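Local coordinates for epimerase (Methylomonas sp. DH-1, PDB 7CJ7), which epimerises ketoses at C3, most actively L-ribulose, as a manganese-dependent homodimeric enzyme with a TIM-barrel fold, at residues A[8-16]-A[32-43]; A[207-218]-A[237-248]. All coordinates share one frame; numbering follows the deposited sequence.

Interaction 1: A[8-16]-A[32-43]; sequences EYGGHALVW and AARAGYDYIEIA. With SOL (L-sorbose), chain C.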
loop_
_atom_site.group_PDB
_atom_site.type_symbol
_atom_site.label_atom_id
_atom_site.label_comp_id
_atom_site.label_asym_id
_atom_site.label_seq_id
_atom_site.Cartn_x
_atom_site.Cartn_y
_atom_site.Cartn_z
ATOM N N GLU A 8 26.988 1.416 7.119
ATOM C CA GLU A 8 27.212 -0.032 6.884
ATOM C C GLU A 8 26.002 -0.553 6.121
ATOM O O GLU A 8 24.919 0.032 6.264
ATOM C CB GLU A 8 27.449 -0.788 8.190
ATOM C CG GLU A 8 26.468 -0.445 9.299
ATOM C CD GLU A 8 26.702 -1.248 10.574
ATOM O OE1 GLU A 8 26.063 -0.959 11.591
ATOM O OE2 GLU A 8 27.522 -2.171 10.540
ATOM N N TYR A 9 26.215 -1.597 5.321
ATOM C CA TYR A 9 25.204 -2.159 4.404
ATOM C C TYR A 9 24.799 -3.548 4.883
ATOM O O TYR A 9 25.659 -4.387 5.216
ATOM C CB TYR A 9 25.746 -2.175 2.980
ATOM C CG TYR A 9 26.249 -0.830 2.530
ATOM C CD1 TYR A 9 25.419 0.069 1.884
ATOM C CD2 TYR A 9 27.537 -0.430 2.824
ATOM C CE1 TYR A 9 25.882 1.309 1.485
ATOM C CE2 TYR A 9 28.015 0.807 2.436
ATOM C CZ TYR A 9 27.188 1.676 1.752
ATOM O OH TYR A 9 27.669 2.900 1.378
ATOM N N GLY A 10 23.495 -3.788 4.877
ATOM C CA GLY A 10 22.918 -5.019 5.431
ATOM C C GLY A 10 21.847 -5.591 4.537
ATOM O O GLY A 10 21.328 -4.862 3.649
ATOM N N GLY A 11 21.571 -6.877 4.731
ATOM C CA GLY A 11 20.478 -7.598 4.068
ATOM C C GLY A 11 19.478 -8.081 5.094
ATOM O O GLY A 11 19.897 -8.568 6.157
ATOM N N HIS A 12 18.190 -7.911 4.812
ATOM C CA HIS A 12 17.093 -8.448 5.648
ATOM C C HIS A 12 17.086 -9.972 5.524
ATOM O O HIS A 12 17.305 -10.469 4.408
ATOM C CB HIS A 12 15.774 -7.798 5.229
ATOM C CG HIS A 12 14.659 -8.083 6.171
ATOM N ND1 HIS A 12 13.847 -9.181 6.025
ATOM C CD2 HIS A 12 14.210 -7.412 7.252
ATOM C CE1 HIS A 12 12.946 -9.182 6.987
ATOM N NE2 HIS A 12 13.140 -8.101 7.746
ATOM N N ALA A 13 16.847 -10.687 6.628
ATOM C CA ALA A 13 16.918 -12.164 6.693
ATOM C C ALA A 13 16.013 -12.796 5.627
ATOM O O ALA A 13 16.400 -13.848 5.080
ATOM C CB ALA A 13 16.553 -12.622 8.080
ATOM N N LEU A 14 14.863 -12.178 5.323
ATOM C CA LEU A 14 13.817 -12.770 4.441
ATOM C C LEU A 14 14.276 -12.782 2.980
ATOM O O LEU A 14 13.526 -13.303 2.120
ATOM C CB LEU A 14 12.520 -11.975 4.588
ATOM C CG LEU A 14 11.445 -12.633 5.450
ATOM C CD1 LEU A 14 10.801 -13.797 4.708
ATOM C CD2 LEU A 14 12.020 -13.086 6.781
ATOM N N VAL A 15 15.433 -12.193 2.693
ATOM C CA VAL A 15 16.059 -12.322 1.350
ATOM C C VAL A 15 16.508 -13.777 1.183
ATOM O O VAL A 15 16.505 -14.253 0.036
ATOM C CB VAL A 15 17.203 -11.317 1.160
ATOM C CG1 VAL A 15 18.067 -11.669 -0.036
ATOM C CG2 VAL A 15 16.657 -9.905 1.024
ATOM N N TRP A 16 16.798 -14.469 2.292
ATOM C CA TRP A 16 17.438 -15.809 2.273
ATOM C C TRP A 16 16.581 -16.880 2.955
ATOM O O TRP A 16 16.573 -18.007 2.442
ATOM C CB TRP A 16 18.833 -15.756 2.893
ATOM C CG TRP A 16 19.828 -14.970 2.099
ATOM C CD1 TRP A 16 20.552 -15.393 1.021
ATOM C CD2 TRP A 16 20.249 -13.622 2.364
ATOM N NE1 TRP A 16 21.385 -14.394 0.591
ATOM C CE2 TRP A 16 21.225 -13.299 1.400
ATOM C CE3 TRP A 16 19.909 -12.669 3.330
ATOM C CZ2 TRP A 16 21.836 -12.048 1.357
ATOM C CZ3 TRP A 16 20.519 -11.437 3.286
ATOM C CH2 TRP A 16 21.473 -11.139 2.319
ATOM N N ALA A 32 24.380 -13.514 3.258
ATOM C CA ALA A 32 24.731 -12.092 3.471
ATOM C C ALA A 32 26.252 -11.907 3.385
ATOM O O ALA A 32 26.696 -10.953 2.719
ATOM C CB ALA A 32 24.172 -11.622 4.782
ATOM N N ALA A 33 27.035 -12.803 3.996
ATOM C CA ALA A 33 28.518 -12.763 3.949
ATOM C C ALA A 33 28.987 -12.918 2.497
ATOM O O ALA A 33 29.862 -12.135 2.057
ATOM C CB ALA A 33 29.104 -13.838 4.834
ATOM N N ARG A 34 28.419 -13.886 1.775
ATOM C CA ARG A 34 28.789 -14.226 0.372
ATOM C C ARG A 34 28.583 -13.000 -0.534
ATOM O O ARG A 34 29.445 -12.737 -1.393
ATOM C CB ARG A 34 27.947 -15.414 -0.103
ATOM C CG ARG A 34 28.272 -15.871 -1.515
ATOM C CD ARG A 34 27.985 -17.343 -1.701
ATOM N NE ARG A 34 26.574 -17.632 -1.570
ATOM C CZ ARG A 34 26.012 -18.250 -0.540
ATOM N NH1 ARG A 34 24.706 -18.433 -0.524
ATOM N NH2 ARG A 34 26.734 -18.649 0.486
ATOM N N ALA A 35 27.473 -12.285 -0.360
ATOM C CA ALA A 35 27.094 -11.106 -1.174
ATOM C C ALA A 35 27.954 -9.881 -0.822
ATOM O O ALA A 35 27.958 -8.939 -1.610
ATOM C CB ALA A 35 25.630 -10.820 -0.978
ATOM N N GLY A 36 28.614 -9.869 0.338
ATOM C CA GLY A 36 29.541 -8.791 0.743
ATOM C C GLY A 36 28.875 -7.772 1.659
ATOM O O GLY A 36 29.408 -6.662 1.804
ATOM N N TYR A 37 27.746 -8.120 2.273
ATOM C CA TYR A 37 27.084 -7.251 3.278
ATOM C C TYR A 37 27.941 -7.189 4.552
ATOM O O TYR A 37 28.713 -8.132 4.842
ATOM C CB TYR A 37 25.662 -7.727 3.570
ATOM C CG TYR A 37 24.697 -7.474 2.442
ATOM C CD1 TYR A 37 24.036 -6.264 2.315
ATOM C CD2 TYR A 37 24.473 -8.433 1.471
ATOM C CE1 TYR A 37 23.163 -6.027 1.270
ATOM C CE2 TYR A 37 23.588 -8.218 0.428
ATOM C CZ TYR A 37 22.936 -7.004 0.319
ATOM O OH TYR A 37 22.063 -6.767 -0.705
ATOM N N ASP A 38 27.820 -6.076 5.283
ATOM C CA ASP A 38 28.470 -5.849 6.598
ATOM C C ASP A 38 27.656 -6.512 7.715
ATOM O O ASP A 38 28.262 -6.968 8.702
ATOM C CB ASP A 38 28.617 -4.355 6.881
ATOM C CG ASP A 38 29.443 -3.638 5.837
ATOM O OD1 ASP A 38 30.570 -4.098 5.583
ATOM O OD2 ASP A 38 28.954 -2.637 5.283
ATOM N N TYR A 39 26.332 -6.544 7.594
ATOM C CA TYR A 39 25.465 -7.106 8.658
ATOM C C TYR A 39 24.252 -7.786 8.036
ATOM O O TYR A 39 23.928 -7.556 6.859
ATOM C CB TYR A 39 25.052 -6.027 9.668
ATOM C CG TYR A 39 24.109 -4.975 9.143
ATOM C CD1 TYR A 39 22.739 -5.137 9.215
ATOM C CD2 TYR A 39 24.581 -3.821 8.549
ATOM C CE1 TYR A 39 21.866 -4.171 8.742
ATOM C CE2 TYR A 39 23.722 -2.856 8.052
ATOM C CZ TYR A 39 22.356 -3.037 8.126
ATOM O OH TYR A 39 21.505 -2.093 7.623
ATOM N N ILE A 40 23.618 -8.630 8.835
ATOM C CA ILE A 40 22.273 -9.193 8.531
ATOM C C ILE A 40 21.282 -8.560 9.505
ATOM O O ILE A 40 21.635 -8.351 10.679
ATOM C CB ILE A 40 22.286 -10.724 8.628
ATOM C CG1 ILE A 40 20.905 -11.289 8.289
ATOM C CG2 ILE A 40 22.763 -11.168 10.000
ATOM C CD1 ILE A 40 20.938 -12.613 7.616
ATOM N N GLU A 41 20.089 -8.236 9.013
ATOM C CA GLU A 41 18.992 -7.730 9.850
ATOM C C GLU A 41 18.090 -8.911 10.166
ATOM O O GLU A 41 17.447 -9.432 9.253
ATOM C CB GLU A 41 18.249 -6.598 9.152
ATOM C CG GLU A 41 17.234 -5.928 10.056
ATOM C CD GLU A 41 16.512 -4.811 9.342
ATOM O OE1 GLU A 41 17.194 -3.835 8.950
ATOM O OE2 GLU A 41 15.291 -4.951 9.134
ATOM N N ILE A 42 18.097 -9.338 11.418
ATOM C CA ILE A 42 17.292 -10.505 11.871
ATOM C C ILE A 42 15.888 -10.025 12.222
ATOM O O ILE A 42 15.779 -9.064 12.981
ATOM C CB ILE A 42 17.992 -11.205 13.050
ATOM C CG1 ILE A 42 19.396 -11.665 12.651
ATOM C CG2 ILE A 42 17.129 -12.344 13.561
ATOM C CD1 ILE A 42 20.235 -12.182 13.798
ATOM N N ALA A 43 14.866 -10.677 11.673
ATOM C CA ALA A 43 13.440 -10.426 11.981
ATOM C C ALA A 43 13.100 -11.145 13.292
ATOM O O ALA A 43 13.186 -12.377 13.323
ATOM C CB ALA A 43 12.596 -10.909 10.828
HETATM C C1 SOL C . 7.454 -3.848 6.784
HETATM O O1 SOL C . 6.729 -3.465 5.639
HETATM C C2 SOL C . 8.881 -3.409 6.712
HETATM O O2 SOL C . 9.211 -2.495 5.975
HETATM C C3 SOL C . 9.913 -4.163 7.538
HETATM O O3 SOL C . 11.079 -3.391 7.714
HETATM C C4 SOL C . 9.345 -4.585 8.889
HETATM O O4 SOL C . 8.973 -3.421 9.631
HETATM C C5 SOL C . 10.321 -5.405 9.735
HETATM O O5 SOL C . 9.772 -5.593 11.039
HETATM C C6 SOL C . 10.645 -6.760 9.144
HETATM O O6 SOL C . 11.595 -7.451 9.960
#

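Interaction 2: A[207-218]-A[237-248]; sequences LGYVHIGESHRG and IDYRGPITFESF. With MN (manganese (II) ion), chain D; SOL (L-sorbose), chain C.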
loop_
_atom_site.group_PDB
_atom_site.type_symbol
_atom_site.label_atom_id
_atom_site.label_comp_id
_atom_site.label_asym_id
_atom_site.label_seq_id
_atom_site.Cartn_x
_atom_site.Cartn_y
_atom_site.Cartn_z
ATOM N N LEU A 207 17.524 10.891 11.630
ATOM C CA LEU A 207 17.415 9.684 10.774
ATOM C C LEU A 207 18.486 8.694 11.226
ATOM O O LEU A 207 19.694 8.987 11.069
ATOM C CB LEU A 207 17.578 10.034 9.292
ATOM C CG LEU A 207 17.437 8.843 8.338
ATOM C CD1 LEU A 207 16.064 8.198 8.457
ATOM C CD2 LEU A 207 17.696 9.252 6.892
ATOM N N GLY A 208 18.059 7.581 11.807
ATOM C CA GLY A 208 18.984 6.611 12.424
ATOM C C GLY A 208 19.072 5.300 11.667
ATOM O O GLY A 208 19.953 4.491 12.016
ATOM N N TYR A 209 18.200 5.053 10.689
ATOM C CA TYR A 209 18.137 3.734 9.999
ATOM C C TYR A 209 17.395 3.885 8.669
ATOM O O TYR A 209 16.436 4.669 8.575
ATOM C CB TYR A 209 17.459 2.697 10.904
ATOM C CG TYR A 209 17.924 1.270 10.736
ATOM C CD1 TYR A 209 17.492 0.482 9.682
ATOM C CD2 TYR A 209 18.782 0.687 11.655
ATOM C CE1 TYR A 209 17.919 -0.830 9.536
ATOM C CE2 TYR A 209 19.215 -0.620 11.526
ATOM C CZ TYR A 209 18.778 -1.393 10.466
ATOM O OH TYR A 209 19.198 -2.701 10.340
ATOM N N VAL A 210 17.831 3.123 7.669
ATOM C CA VAL A 210 17.295 3.194 6.289
ATOM C C VAL A 210 17.064 1.783 5.753
ATOM O O VAL A 210 17.970 0.929 5.874
ATOM C CB VAL A 210 18.232 3.991 5.368
ATOM C CG1 VAL A 210 17.861 3.780 3.910
ATOM C CG2 VAL A 210 18.248 5.463 5.731
ATOM N N HIS A 211 15.873 1.560 5.204
ATOM C CA HIS A 211 15.554 0.403 4.337
ATOM C C HIS A 211 15.469 0.859 2.886
ATOM O O HIS A 211 14.774 1.866 2.589
ATOM C CB HIS A 211 14.264 -0.285 4.758
ATOM C CG HIS A 211 14.438 -1.155 5.952
ATOM N ND1 HIS A 211 13.385 -1.848 6.506
ATOM C CD2 HIS A 211 15.529 -1.447 6.695
ATOM C CE1 HIS A 211 13.822 -2.576 7.513
ATOM N NE2 HIS A 211 15.132 -2.326 7.672
ATOM N N ILE A 212 16.126 0.083 2.025
ATOM C CA ILE A 212 16.082 0.232 0.550
ATOM C C ILE A 212 15.190 -0.891 0.034
ATOM O O ILE A 212 15.597 -2.068 0.119
ATOM C CB ILE A 212 17.491 0.191 -0.061
ATOM C CG1 ILE A 212 18.409 1.253 0.545
ATOM C CG2 ILE A 212 17.420 0.288 -1.578
ATOM C CD1 ILE A 212 17.875 2.664 0.438
ATOM N N GLY A 213 13.997 -0.525 -0.417
ATOM C CA GLY A 213 13.028 -1.433 -1.054
ATOM C C GLY A 213 12.486 -0.829 -2.335
ATOM O O GLY A 213 12.167 0.380 -2.351
ATOM N N GLU A 214 12.377 -1.629 -3.389
ATOM C CA GLU A 214 11.747 -1.184 -4.654
ATOM C C GLU A 214 10.239 -1.026 -4.407
ATOM O O GLU A 214 9.729 -1.510 -3.377
ATOM C CB GLU A 214 12.088 -2.168 -5.776
ATOM C CG GLU A 214 11.704 -1.698 -7.170
ATOM C CD GLU A 214 12.095 -0.275 -7.552
ATOM O OE1 GLU A 214 13.130 -0.103 -8.241
ATOM O OE2 GLU A 214 11.341 0.662 -7.196
ATOM N N SER A 215 9.545 -0.344 -5.308
ATOM C CA SER A 215 8.099 -0.032 -5.186
ATOM C C SER A 215 7.283 -1.310 -4.985
ATOM O O SER A 215 6.276 -1.254 -4.258
ATOM C CB SER A 215 7.627 0.757 -6.380
ATOM O OG SER A 215 7.975 0.109 -7.602
ATOM N N HIS A 216 7.668 -2.415 -5.628
ATOM C CA HIS A 216 6.952 -3.715 -5.541
ATOM C C HIS A 216 7.696 -4.700 -4.624
ATOM O O HIS A 216 7.249 -5.864 -4.538
ATOM C CB HIS A 216 6.747 -4.291 -6.943
ATOM C CG HIS A 216 7.968 -4.265 -7.792
ATOM N ND1 HIS A 216 9.209 -4.618 -7.306
ATOM C CD2 HIS A 216 8.140 -3.954 -9.096
ATOM C CE1 HIS A 216 10.097 -4.524 -8.274
ATOM N NE2 HIS A 216 9.466 -4.123 -9.386
ATOM N N ARG A 217 8.793 -4.257 -4.004
ATOM C CA ARG A 217 9.620 -5.007 -3.013
ATOM C C ARG A 217 10.440 -6.106 -3.707
ATOM O O ARG A 217 10.917 -7.020 -2.995
ATOM C CB ARG A 217 8.764 -5.603 -1.889
ATOM C CG ARG A 217 7.683 -4.676 -1.347
ATOM C CD ARG A 217 7.259 -4.979 0.093
ATOM N NE ARG A 217 8.135 -4.350 1.078
ATOM C CZ ARG A 217 7.827 -4.142 2.350
ATOM N NH1 ARG A 217 6.666 -4.540 2.840
ATOM N NH2 ARG A 217 8.686 -3.529 3.137
ATOM N N GLY A 218 10.651 -5.997 -5.021
ATOM C CA GLY A 218 11.487 -6.934 -5.803
ATOM C C GLY A 218 12.871 -6.378 -6.107
ATOM O O GLY A 218 13.425 -5.639 -5.273
ATOM N N ILE A 237 22.346 15.316 3.870
ATOM C CA ILE A 237 22.436 15.276 5.360
ATOM C C ILE A 237 23.640 14.425 5.802
ATOM O O ILE A 237 23.758 14.159 7.007
ATOM C CB ILE A 237 21.118 14.774 5.982
ATOM C CG1 ILE A 237 20.869 13.292 5.699
ATOM C CG2 ILE A 237 19.951 15.635 5.535
ATOM C CD1 ILE A 237 19.950 12.633 6.704
ATOM N N ASP A 238 24.505 14.018 4.870
ATOM C CA ASP A 238 25.675 13.129 5.126
ATOM C C ASP A 238 25.258 11.966 6.031
ATOM O O ASP A 238 25.904 11.745 7.081
ATOM C CB ASP A 238 26.840 13.864 5.786
ATOM C CG ASP A 238 28.085 13.000 5.888
ATOM O OD1 ASP A 238 28.307 12.184 4.958
ATOM O OD2 ASP A 238 28.817 13.136 6.896
ATOM N N TYR A 239 24.222 11.234 5.647
ATOM C CA TYR A 239 23.714 10.095 6.443
ATOM C C TYR A 239 24.824 9.050 6.626
ATOM O O TYR A 239 25.398 8.552 5.611
ATOM C CB TYR A 239 22.500 9.454 5.776
ATOM C CG TYR A 239 22.025 8.229 6.511
ATOM C CD1 TYR A 239 21.380 8.340 7.727
ATOM C CD2 TYR A 239 22.245 6.958 6.011
ATOM C CE1 TYR A 239 20.949 7.226 8.425
ATOM C CE2 TYR A 239 21.815 5.835 6.694
ATOM C CZ TYR A 239 21.162 5.965 7.906
ATOM O OH TYR A 239 20.739 4.862 8.592
ATOM N N ARG A 240 25.101 8.702 7.883
ATOM C CA ARG A 240 26.097 7.663 8.256
ATOM C C ARG A 240 25.449 6.695 9.240
ATOM O O ARG A 240 25.639 6.835 10.447
ATOM C CB ARG A 240 27.362 8.297 8.841
ATOM C CG ARG A 240 28.283 8.861 7.771
ATOM C CD ARG A 240 29.554 9.459 8.349
ATOM N NE ARG A 240 30.374 9.984 7.270
ATOM C CZ ARG A 240 31.159 9.247 6.492
ATOM N NH1 ARG A 240 31.853 9.820 5.526
ATOM N NH2 ARG A 240 31.238 7.943 6.679
ATOM N N GLY A 241 24.691 5.750 8.718
ATOM C CA GLY A 241 24.012 4.751 9.547
ATOM C C GLY A 241 23.706 3.515 8.722
ATOM O O GLY A 241 24.066 3.435 7.554
ATOM N N PRO A 242 23.037 2.520 9.325
ATOM C CA PRO A 242 22.683 1.298 8.613
ATOM C C PRO A 242 21.799 1.575 7.390
ATOM O O PRO A 242 20.897 2.400 7.449
ATOM C CB PRO A 242 21.951 0.460 9.668
ATOM C CG PRO A 242 22.461 1.007 10.972
ATOM C CD PRO A 242 22.658 2.484 10.740
ATOM N N ILE A 243 22.102 0.880 6.301
ATOM C CA ILE A 243 21.245 0.815 5.083
ATOM C C ILE A 243 21.012 -0.664 4.791
ATOM O O ILE A 243 22.001 -1.347 4.463
ATOM C CB ILE A 243 21.930 1.530 3.905
ATOM C CG1 ILE A 243 22.247 2.989 4.249
ATOM C CG2 ILE A 243 21.078 1.394 2.652
ATOM C CD1 ILE A 243 23.021 3.727 3.168
ATOM N N THR A 244 19.781 -1.143 4.954
ATOM C CA THR A 244 19.400 -2.564 4.743
ATOM C C THR A 244 18.614 -2.702 3.442
ATOM O O THR A 244 17.618 -1.977 3.264
ATOM C CB THR A 244 18.506 -3.122 5.855
ATOM O OG1 THR A 244 19.090 -2.908 7.134
ATOM C CG2 THR A 244 18.236 -4.598 5.688
ATOM N N PHE A 245 19.046 -3.611 2.575
ATOM C CA PHE A 245 18.238 -4.062 1.422
ATOM C C PHE A 245 17.136 -4.972 1.961
ATOM O O PHE A 245 17.420 -5.954 2.683
ATOM C CB PHE A 245 19.098 -4.769 0.378
ATOM C CG PHE A 245 18.278 -5.476 -0.671
ATOM C CD1 PHE A 245 17.326 -4.792 -1.410
ATOM C CD2 PHE A 245 18.442 -6.828 -0.903
ATOM C CE1 PHE A 245 16.555 -5.448 -2.361
ATOM C CE2 PHE A 245 17.679 -7.480 -1.858
ATOM C CZ PHE A 245 16.748 -6.791 -2.592
ATOM N N GLU A 246 15.901 -4.649 1.594
ATOM C CA GLU A 246 14.701 -5.389 2.021
ATOM C C GLU A 246 13.906 -5.789 0.778
ATOM O O GLU A 246 13.672 -4.933 -0.101
ATOM C CB GLU A 246 13.875 -4.537 2.978
ATOM C CG GLU A 246 12.686 -5.273 3.544
ATOM C CD GLU A 246 12.106 -4.586 4.765
ATOM O OE1 GLU A 246 12.061 -5.212 5.848
ATOM O OE2 GLU A 246 11.712 -3.428 4.628
ATOM N N SER A 247 13.498 -7.050 0.713
ATOM C CA SER A 247 12.796 -7.601 -0.468
ATOM C C SER A 247 11.991 -8.827 -0.055
ATOM O O SER A 247 12.493 -9.639 0.735
ATOM C CB SER A 247 13.785 -7.934 -1.560
ATOM O OG SER A 247 13.123 -8.363 -2.730
ATOM N N PHE A 248 10.793 -8.971 -0.601
ATOM C CA PHE A 248 9.914 -10.117 -0.286
ATOM C C PHE A 248 9.409 -10.734 -1.584
ATOM O O PHE A 248 8.969 -10.000 -2.499
ATOM C CB PHE A 248 8.775 -9.683 0.632
ATOM C CG PHE A 248 9.229 -9.071 1.929
ATOM C CD1 PHE A 248 9.587 -9.865 3.004
ATOM C CD2 PHE A 248 9.302 -7.695 2.071
ATOM C CE1 PHE A 248 10.021 -9.291 4.189
ATOM C CE2 PHE A 248 9.736 -7.130 3.254
ATOM C CZ PHE A 248 10.092 -7.927 4.312
HETATM MN MN MN D . 11.251 -1.886 6.011
HETATM C C1 SOL C . 7.454 -3.848 6.784
HETATM O O1 SOL C . 6.729 -3.465 5.639
HETATM C C2 SOL C . 8.881 -3.409 6.712
HETATM O O2 SOL C . 9.211 -2.495 5.975
HETATM C C3 SOL C . 9.913 -4.163 7.538
HETATM O O3 SOL C . 11.079 -3.391 7.714
HETATM C C4 SOL C . 9.345 -4.585 8.889
HETATM O O4 SOL C . 8.973 -3.421 9.631
HETATM C C5 SOL C . 10.321 -5.405 9.735
HETATM O O5 SOL C . 9.772 -5.593 11.039
HETATM C C6 SOL C . 10.645 -6.760 9.144
HETATM O O6 SOL C . 11.595 -7.451 9.960
HETATM O O HOH W 1 13.006 -4.400 -2.903
HETATM O O HOH W 2 10.878 -4.013 0.224
HETATM O O HOH W 3 11.302 -2.244 2.109
#

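Interaction 1: A[8-16]-A[32-43]
The ring of Y39 lies flat over G10, whose CA sits 3.4 Å from the ring centroid and 11° off its normal, a CH-pi contact over the centre of the face. With chi1 at 69°, CG of Y39 stands between its backbone N and carbonyl carbon, which folds the ring back across the neighbouring strand. G10 suits this position because a CB on it would run into the ring. E8 meets the same ring with its CG at CE2, the two side chains crossing at about a right angle, while its carboxylate goes on to R65 and H67. Replacing Y39 by an alanine is likely to uncover G10 CA and leave the T244 hydroxyl without the tyrosine as a partner. Beyond the strands, on the side of I40, W16 turns an edge toward the face of Y37, in an offset edge-to-face pair with planes at 85° and centroids 6.0 Å apart; A32 N lies over one face of the indole. D38 runs alongside Y9 and takes the Y9 N-H on the anti lone pair of OD2, at 2.9 Å and nearly straight. Y9 O accepts from both D38 N and Y39 N. E41 OE2 lies at the edge of the H12 ring, 3.3 Å from CD2; it is hydrogen-bonded to S69, and OE1 to Y209. H12 NE2 is hydrogen-bonded to O6 of L-sorbose at 2.8 Å. The parallel bridges G10-Y39, G11-I40 and H12-E41, with helix 22-35 connecting the two strands, make this the first beta-alpha-beta unit of the TIM barrel, its C-terminal end opening on the sugar pocket.

Interaction 2: A[207-218]-A[237-248]
I212 and I243 meet tightly, CG1 against CG2 at 3.4 Å, on the face of the two parallel strands that also carries V210 and F245. V210 takes the next place: its CG2 lies over the face of Y239, 4.0 Å from the ring centroid, and L207 crosses that tyrosine at about a right angle. Y239 OH donates to P242 O at 2.7 Å, which holds the hydroxyl against the backbone of P242. On the other face, P242 CB sits over the ring of Y209 in a CH-pi contact, and T244 CB lies against H211 CD2. Between the faces, T244 N to V210 O, I212 N to T244 O and E246 N to I212 O tie the strands together.

Toward the C-terminal ends the contact turns polar. H211 ND1 (2.2 Å) and E246 OE2 (2.1 Å) bind the manganese ion, their ring and carboxylate planes 77° apart; D185 and E152 complete the protein ligands, and sugar O2 and O3 also coordinate. H211 NE2 is hydrogen-bonded to E41, which holds the imidazole from its other nitrogen. E246 probably also serves as a proton donor/acceptor in catalysis, as in related epimerases. The chain of R217, bent at chi3 (85°), sets F248 CE2 over the centre of its guanidinium face. NH1 donates to sorbose O1 at 3.0 Å, while NH2 reaches both O1 and O2. Behind it, R217 O is gripped by F248 N and by S247 OG, the latter at 2.6 Å, and a water links R217 NE to the backbone O of E246.

Outside the pair, helix 227-236 packs on I212 and L207, helix 271-285 covers I212 and F245, strand 180-185 flanks 207-212 and strand 8-12 flanks 242-245 in the barrel, and R156 of the second subunit hydrogen-bonds H216 O.

In the fold
Interactions 1 and 2 are successive in the chain but adjacent in space, centres about 12 Å apart, because strands 8-12 and 242-245 are neighbours where the eight-stranded barrel closes. Inside the barrel their polar groups interlock: Y39 OH lies 2.6 Å from T244 OG1, and E41 OE1 lies 2.7 Å from Y209 OH, both probable hydrogen bonds. Through its bond to H211, E41 of interaction 1 stands in the second shell of the manganese site. The two contacts hold the bound L-sorbose from opposite ends, interaction 1 at its C6 end and interaction 2 at its C1 end. H12 CD2 packs 3.4 Å from E246 OE1, joining both at the pocket.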